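Local coordinates for vesicular integral-membrane protein VIP36 (Canis lupus familiaris, PDB 2E6V) that acts as an intracellular lectin of the early secretory pathway, binding high-mannose glycans through its calcium-dependent lumenal domain to help transport and sort glycoproteins, at residues H81-A86 with D114-D119; E120-V125 with D145-E150. All coordinates share one frame; numbering follows the deposited sequence.

Interaction 1 (H81-A86 with D114-D119). With CA (calcium ion), chain H; MAN (alpha-D-mannopyranose), chain F; MAN (alpha-D-mannopyranose), chain B; BMA (beta-D-mannopyranose), chain C.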
loop_
_atom_site.group_PDB
_atom_site.type_symbol
_atom_site.label_atom_id
_atom_site.label_comp_id
_atom_site.label_asym_id
_atom_site.label_seq_id
_atom_site.Cartn_x
_atom_site.Cartn_y
_atom_site.Cartn_z
ATOM N N HIS A 81 20.035 -3.238 0.654
ATOM C CA HIS A 81 19.108 -2.256 0.100
ATOM C C HIS A 81 17.907 -2.278 1.033
ATOM O O HIS A 81 17.781 -3.171 1.865
ATOM C CB HIS A 81 18.675 -2.671 -1.310
ATOM C CG HIS A 81 18.052 -4.026 -1.357
ATOM N ND1 HIS A 81 18.795 -5.176 -1.506
ATOM C CD2 HIS A 81 16.761 -4.420 -1.239
ATOM C CE1 HIS A 81 17.987 -6.221 -1.496
ATOM N NE2 HIS A 81 16.749 -5.790 -1.329
ATOM N N GLY A 82 17.017 -1.312 0.886
ATOM C CA GLY A 82 15.826 -1.241 1.733
ATOM C C GLY A 82 15.259 0.146 1.597
ATOM O O GLY A 82 15.802 0.932 0.849
ATOM N N ASP A 83 14.173 0.465 2.298
ATOM C CA ASP A 83 13.502 -0.465 3.194
ATOM C C ASP A 83 12.239 -1.055 2.607
ATOM O O ASP A 83 11.792 -2.092 3.061
ATOM C CB ASP A 83 13.192 0.212 4.518
ATOM C CG ASP A 83 14.396 0.265 5.396
ATOM O OD1 ASP A 83 15.140 1.280 5.345
ATOM O OD2 ASP A 83 14.649 -0.737 6.101
ATOM N N GLY A 84 11.670 -0.366 1.623
ATOM C CA GLY A 84 10.442 -0.787 0.978
ATOM C C GLY A 84 9.416 0.314 0.790
ATOM O O GLY A 84 9.682 1.495 1.101
ATOM N N ILE A 85 8.242 -0.101 0.275
ATOM C CA ILE A 85 7.071 0.729 0.085
ATOM C C ILE A 85 5.927 0.241 0.982
ATOM O O ILE A 85 5.884 -0.943 1.358
ATOM C CB ILE A 85 6.603 0.608 -1.373
ATOM C CG1 ILE A 85 7.597 1.311 -2.306
ATOM C CG2 ILE A 85 5.161 1.136 -1.581
ATOM C CD1 ILE A 85 7.341 1.075 -3.754
ATOM N N ALA A 86 4.990 1.147 1.288
ATOM C CA ALA A 86 3.724 0.817 1.924
ATOM C C ALA A 86 2.609 1.495 1.139
ATOM O O ALA A 86 2.747 2.618 0.678
ATOM C CB ALA A 86 3.720 1.312 3.404
ATOM N N ASP A 114 8.092 -4.953 1.887
ATOM C CA ASP A 114 9.271 -4.840 2.738
ATOM C C ASP A 114 10.410 -5.500 1.981
ATOM O O ASP A 114 10.295 -6.673 1.602
ATOM C CB ASP A 114 9.008 -5.592 4.050
ATOM C CG ASP A 114 10.048 -5.320 5.146
ATOM O OD1 ASP A 114 9.724 -5.651 6.304
ATOM O OD2 ASP A 114 11.168 -4.797 4.908
ATOM N N THR A 115 11.495 -4.770 1.747
ATOM C CA THR A 115 12.633 -5.361 1.059
ATOM C C THR A 115 13.832 -5.748 1.973
ATOM O O THR A 115 14.762 -6.423 1.519
ATOM C CB THR A 115 13.138 -4.462 -0.084
ATOM O OG1 THR A 115 13.461 -3.162 0.434
ATOM C CG2 THR A 115 12.108 -4.342 -1.199
ATOM N N TYR A 116 13.820 -5.330 3.242
ATOM C CA TYR A 116 14.967 -5.572 4.112
ATOM C C TYR A 116 14.586 -6.286 5.392
ATOM O O TYR A 116 13.721 -5.825 6.134
ATOM C CB TYR A 116 15.785 -4.288 4.398
ATOM C CG TYR A 116 16.946 -4.533 5.336
ATOM C CD1 TYR A 116 18.104 -5.201 4.901
ATOM C CD2 TYR A 116 16.876 -4.139 6.692
ATOM C CE1 TYR A 116 19.172 -5.460 5.791
ATOM C CE2 TYR A 116 17.913 -4.375 7.569
ATOM C CZ TYR A 116 19.060 -5.041 7.125
ATOM O OH TYR A 116 20.085 -5.276 8.028
ATOM N N PRO A 117 15.246 -7.418 5.659
ATOM C CA PRO A 117 15.018 -8.197 6.861
ATOM C C PRO A 117 15.692 -7.553 8.072
ATOM O O PRO A 117 16.878 -7.806 8.333
ATOM C CB PRO A 117 15.677 -9.534 6.528
ATOM C CG PRO A 117 16.735 -9.205 5.525
ATOM C CD PRO A 117 16.262 -8.022 4.777
ATOM N N ASN A 118 14.946 -6.717 8.797
ATOM C CA ASN A 118 15.491 -6.048 9.957
ATOM C C ASN A 118 15.756 -7.071 11.084
ATOM O O ASN A 118 16.738 -6.981 11.822
ATOM C CB ASN A 118 14.523 -4.971 10.442
ATOM C CG ASN A 118 14.331 -3.871 9.450
ATOM O OD1 ASN A 118 13.526 -3.997 8.525
ATOM N ND2 ASN A 118 15.052 -2.768 9.632
ATOM N N ASP A 119 14.851 -8.035 11.197
ATOM C CA ASP A 119 14.972 -9.137 12.128
ATOM C C ASP A 119 16.146 -10.056 11.758
ATOM O O ASP A 119 16.084 -10.821 10.782
ATOM C CB ASP A 119 13.666 -9.902 12.142
ATOM C CG ASP A 119 13.667 -11.029 13.121
ATOM O OD1 ASP A 119 14.684 -11.233 13.838
ATOM O OD2 ASP A 119 12.630 -11.707 13.175
HETATM CA CA CA H . 12.045 -4.748 7.137
HETATM C C1 MAN F . 19.134 1.181 9.972
HETATM C C2 MAN F . 17.824 1.736 10.568
HETATM C C3 MAN F . 16.632 0.845 10.197
HETATM C C4 MAN F . 16.621 0.517 8.702
HETATM C C5 MAN F . 18.014 0.044 8.251
HETATM C C6 MAN F . 18.078 -0.278 6.771
HETATM O O2 MAN F . 17.544 3.065 10.160
HETATM O O3 MAN F . 15.396 1.388 10.652
HETATM O O4 MAN F . 15.729 -0.540 8.512
HETATM O O5 MAN F . 18.998 1.018 8.572
HETATM O O6 MAN F . 17.818 0.894 6.021
HETATM C C1 MAN B . 21.092 -1.602 9.858
HETATM C C2 MAN B . 20.795 -0.439 10.787
HETATM C C3 MAN B . 20.978 -0.982 12.214
HETATM C C4 MAN B . 20.009 -2.139 12.492
HETATM C C5 MAN B . 20.094 -3.202 11.380
HETATM C C6 MAN B . 18.922 -4.194 11.404
HETATM O O2 MAN B . 19.426 -0.088 10.600
HETATM O O3 MAN B . 20.786 0.047 13.149
HETATM O O4 MAN B . 20.267 -2.710 13.768
HETATM O O5 MAN B . 20.124 -2.617 10.085
HETATM O O6 MAN B . 19.336 -5.461 10.913
HETATM C C1 BMA C . 23.741 -5.073 8.064
HETATM C C2 BMA C . 23.110 -4.333 9.267
HETATM C C3 BMA C . 22.755 -2.871 8.897
HETATM C C4 BMA C . 23.891 -2.202 8.139
HETATM C C5 BMA C . 24.168 -3.027 6.899
HETATM C C6 BMA C . 25.147 -2.316 5.962
HETATM O O1 BMA C . 24.374 -6.282 8.447
HETATM O O2 BMA C . 23.939 -4.408 10.420
HETATM O O3 BMA C . 22.438 -2.079 10.019
HETATM O O4 BMA C . 23.582 -0.867 7.827
HETATM O O5 BMA C . 24.685 -4.263 7.374
HETATM O O6 BMA C . 26.294 -3.110 5.711
HETATM O O HOH W 1 12.486 -2.917 5.960
HETATM O O HOH W 2 10.819 -3.393 8.682
#
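A cis peptide bond joins G82 to D83, turning the D83 carbonyl toward the T115 backbone and its carboxylate toward mannose. T115 N donates to D83 O at 3.0 Å, nearly straight at N-H (166°) but from above the carbonyl plane. The same oxygen receives a second hydrogen bond from a calcium-bound water, which also donates to D83 OD2 (3.1 Å from the water oxygen), so metal and sugar-binding aspartate are coupled without D83 touching the ion. In the next pair, G84 and D114 face each other in an antiparallel non-hydrogen-bonded bridge where strands 84-90 and 109-114 part. D114 chelates calcium with both carboxylate oxygens, and its OD2 also accepts from Y116 N in an Asx turn that brings Y116 O to the metal. A cis-peptide aspartate linked through water to a calcium loop recalls the site of legume lectins, to which this L-type lectin domain is related. D83 OD1 and OD2 take O6 and O4, respectively, of the chain F mannose, with OD2 2.6 Å from O4. N118 divides its amide: OD1 binds calcium at 2.2 Å, while ND2 reaches the same O4 at 2.6 Å, so the ion fixes which way the donor faces. D145 supplies the remaining protein ligand. Y116, with CG anti to the backbone N (chi1 178°), sets its CB against H81 O at 3.4 Å and runs its ring outward, where its OH and O6 of the chain B mannose share a hydrogen bond. The H81 imidazole lies across T115, CD2 3.8 Å from its CB.

Interaction 2 (E120-V125 with D145-E150); sequences ETTERV and DGRWTE. With CA (calcium ion), chain H.
R147 and E123 form the bidentate salt bridge of this surface contact. R147 NH2 meets the syn lone pair of E123 OE1 at 2.9 Å, close to the guanidinium plane (N-H...O 159°), whereas NH1 to OE2 is a weak second bond. With CG of E123 between backbone N and carbonyl carbon (chi1 87°) and a bend at chi2, the carboxylate comes to the arginine edge. A second salt bridge links R124 NH2 to E150 OE2, 2.8 Å apart but poorly aligned, hence weak as a hydrogen bond. Between the two pairs the guanidinium groups stack, R124 lying over one face of R147 with centres 4.1 Å apart and planes 24° from parallel. The carboxylates of E123 and E150 probably offset the like charges brought together there. All four charged residues touch a crystal neighbour, so their exact poses may partly reflect the lattice. Polar contacts through water form the third kind: T122 OG1 and D145 OD1 share one water, with D145 OD1 accepting at 2.7 Å from the water oxygen, while D145 OD2 binds calcium at 2.3 Å. T122, which rests on P117, also takes a weak bond at OG1 from R124 N, two residues on. The contact joins the loop that precedes strand 128-135 to the loop that follows it: R124 makes a cation-pi contact with Y128, and E150 packs on Y128 and S130 of that strand.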
loop_
_atom_site.group_PDB
_atom_site.type_symbol
_atom_site.label_atom_id
_atom_site.label_comp_id
_atom_site.label_asym_id
_atom_site.label_seq_id
_atom_site.Cartn_x
_atom_site.Cartn_y
_atom_site.Cartn_z
ATOM N N GLU A 120 17.207 -9.983 12.558
ATOM C CA GLU A 120 18.502 -10.566 12.171
ATOM C C GLU A 120 18.530 -12.101 12.090
ATOM O O GLU A 120 19.393 -12.669 11.442
ATOM C CB GLU A 120 19.631 -10.041 13.080
ATOM C CG GLU A 120 20.458 -8.879 12.453
ATOM C CD GLU A 120 21.326 -8.119 13.485
ATOM O OE1 GLU A 120 22.493 -7.773 13.156
ATOM O OE2 GLU A 120 20.836 -7.860 14.621
ATOM N N THR A 121 17.593 -12.766 12.755
ATOM C CA THR A 121 17.495 -14.213 12.687
ATOM C C THR A 121 16.058 -14.562 12.352
ATOM O O THR A 121 15.250 -14.898 13.235
ATOM C CB THR A 121 17.903 -14.887 14.016
ATOM O OG1 THR A 121 17.049 -14.423 15.069
ATOM C CG2 THR A 121 19.421 -14.602 14.362
ATOM N N THR A 122 15.753 -14.416 11.070
ATOM C CA THR A 122 14.456 -14.686 10.528
ATOM C C THR A 122 14.615 -15.730 9.427
ATOM O O THR A 122 15.606 -15.727 8.698
ATOM C CB THR A 122 13.806 -13.390 9.971
ATOM O OG1 THR A 122 12.470 -13.662 9.522
ATOM C CG2 THR A 122 14.616 -12.809 8.818
ATOM N N GLU A 123 13.635 -16.624 9.332
ATOM C CA GLU A 123 13.615 -17.692 8.340
ATOM C C GLU A 123 12.942 -17.198 7.053
ATOM O O GLU A 123 12.870 -17.909 6.047
ATOM C CB GLU A 123 12.832 -18.891 8.886
ATOM C CG GLU A 123 11.289 -18.844 8.633
ATOM C CD GLU A 123 10.549 -17.669 9.325
ATOM O OE1 GLU A 123 9.306 -17.560 9.152
ATOM O OE2 GLU A 123 11.203 -16.860 10.036
ATOM N N ARG A 124 12.417 -15.984 7.122
ATOM C CA ARG A 124 11.581 -15.443 6.085
ATOM C C ARG A 124 12.432 -14.953 4.890
ATOM O O ARG A 124 13.426 -14.222 5.057
ATOM C CB ARG A 124 10.824 -14.283 6.701
ATOM C CG ARG A 124 9.438 -14.081 6.220
ATOM C CD ARG A 124 9.130 -12.601 6.294
ATOM N NE ARG A 124 8.137 -12.177 7.285
ATOM C CZ ARG A 124 7.157 -12.927 7.794
ATOM N NH1 ARG A 124 7.012 -14.203 7.446
ATOM N NH2 ARG A 124 6.311 -12.382 8.656
ATOM N N VAL A 125 12.021 -15.355 3.691
ATOM C CA VAL A 125 12.619 -14.866 2.443
ATOM C C VAL A 125 11.960 -13.561 1.976
ATOM O O VAL A 125 10.738 -13.473 1.827
ATOM C CB VAL A 125 12.578 -15.956 1.317
ATOM C CG1 VAL A 125 13.259 -15.442 -0.013
ATOM C CG2 VAL A 125 13.218 -17.267 1.818
ATOM N N ASP A 145 10.188 -6.686 11.308
ATOM C CA ASP A 145 9.448 -6.661 10.054
ATOM C C ASP A 145 7.924 -6.745 10.211
ATOM O O ASP A 145 7.217 -7.258 9.335
ATOM C CB ASP A 145 9.983 -7.740 9.134
ATOM C CG ASP A 145 11.479 -7.647 8.965
ATOM O OD1 ASP A 145 12.171 -8.606 9.366
ATOM O OD2 ASP A 145 11.958 -6.590 8.477
ATOM N N GLY A 146 7.432 -6.225 11.328
ATOM C CA GLY A 146 6.004 -6.143 11.604
ATOM C C GLY A 146 5.297 -7.471 11.717
ATOM O O GLY A 146 4.076 -7.533 11.645
ATOM N N ARG A 147 6.066 -8.538 11.912
ATOM C CA ARG A 147 5.523 -9.889 12.001
ATOM C C ARG A 147 4.429 -10.089 13.078
ATOM O O ARG A 147 3.431 -10.759 12.808
ATOM C CB ARG A 147 6.682 -10.878 12.135
ATOM C CG ARG A 147 6.518 -12.000 13.125
ATOM C CD ARG A 147 7.701 -12.926 13.074
ATOM N NE ARG A 147 7.361 -14.069 12.246
ATOM C CZ ARG A 147 8.165 -14.651 11.368
ATOM N NH1 ARG A 147 9.392 -14.194 11.160
ATOM N NH2 ARG A 147 7.717 -15.694 10.688
ATOM N N TRP A 148 4.610 -9.522 14.279
ATOM C CA TRP A 148 3.576 -9.654 15.343
ATOM C C TRP A 148 2.272 -8.849 15.150
ATOM O O TRP A 148 1.309 -9.081 15.848
ATOM C CB TRP A 148 4.184 -9.495 16.742
ATOM C CG TRP A 148 5.173 -10.595 16.957
ATOM C CD1 TRP A 148 6.496 -10.597 16.582
ATOM C CD2 TRP A 148 4.906 -11.906 17.475
ATOM N NE1 TRP A 148 7.067 -11.811 16.857
ATOM C CE2 TRP A 148 6.127 -12.643 17.398
ATOM C CE3 TRP A 148 3.771 -12.527 18.014
ATOM C CZ2 TRP A 148 6.246 -13.953 17.861
ATOM C CZ3 TRP A 148 3.888 -13.842 18.471
ATOM C CH2 TRP A 148 5.121 -14.542 18.390
ATOM N N THR A 149 2.206 -7.973 14.149
ATOM C CA THR A 149 0.949 -7.230 13.854
ATOM C C THR A 149 0.344 -7.503 12.465
ATOM O O THR A 149 -0.604 -6.843 12.042
ATOM C CB THR A 149 1.140 -5.693 14.039
ATOM O OG1 THR A 149 2.381 -5.280 13.445
ATOM C CG2 THR A 149 1.152 -5.319 15.532
ATOM N N GLU A 150 0.872 -8.488 11.758
ATOM C CA GLU A 150 0.412 -8.746 10.415
ATOM C C GLU A 150 -0.715 -9.804 10.396
ATOM O O GLU A 150 -0.797 -10.656 11.277
ATOM C CB GLU A 150 1.615 -9.112 9.513
ATOM C CG GLU A 150 1.800 -10.610 9.200
ATOM C CD GLU A 150 3.259 -11.037 8.927
ATOM O OE1 GLU A 150 4.136 -10.184 8.658
ATOM O OE2 GLU A 150 3.531 -12.264 8.977
HETATM CA CA CA H . 12.045 -4.748 7.137
HETATM O O HOH W 3 11.321 -11.150 9.290
HETATM O O HOH W 1 12.486 -2.917 5.960
HETATM O O HOH W 2 10.819 -3.393 8.682
#

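How the interactions relate
Both contacts reach the same calcium ion, interaction 2 through D145 alone, but from different depths. Interaction 1 is almost wholly buried and joins the start of strand 84-90 and the loop before it to the start of the metal loop, using backbone bonds, metal ligation and sugar hydroxyls. Interaction 2 lies at the surface, about 11 Å away between centres, and clasps the later half of that loop to residues 145-150 by paired charges and a stacked arginine pair. D145 is the meeting point: its OD2 probably accepts from N118 N, while OD1 accepts from D119 N. Two calcium-bound waters belong to both.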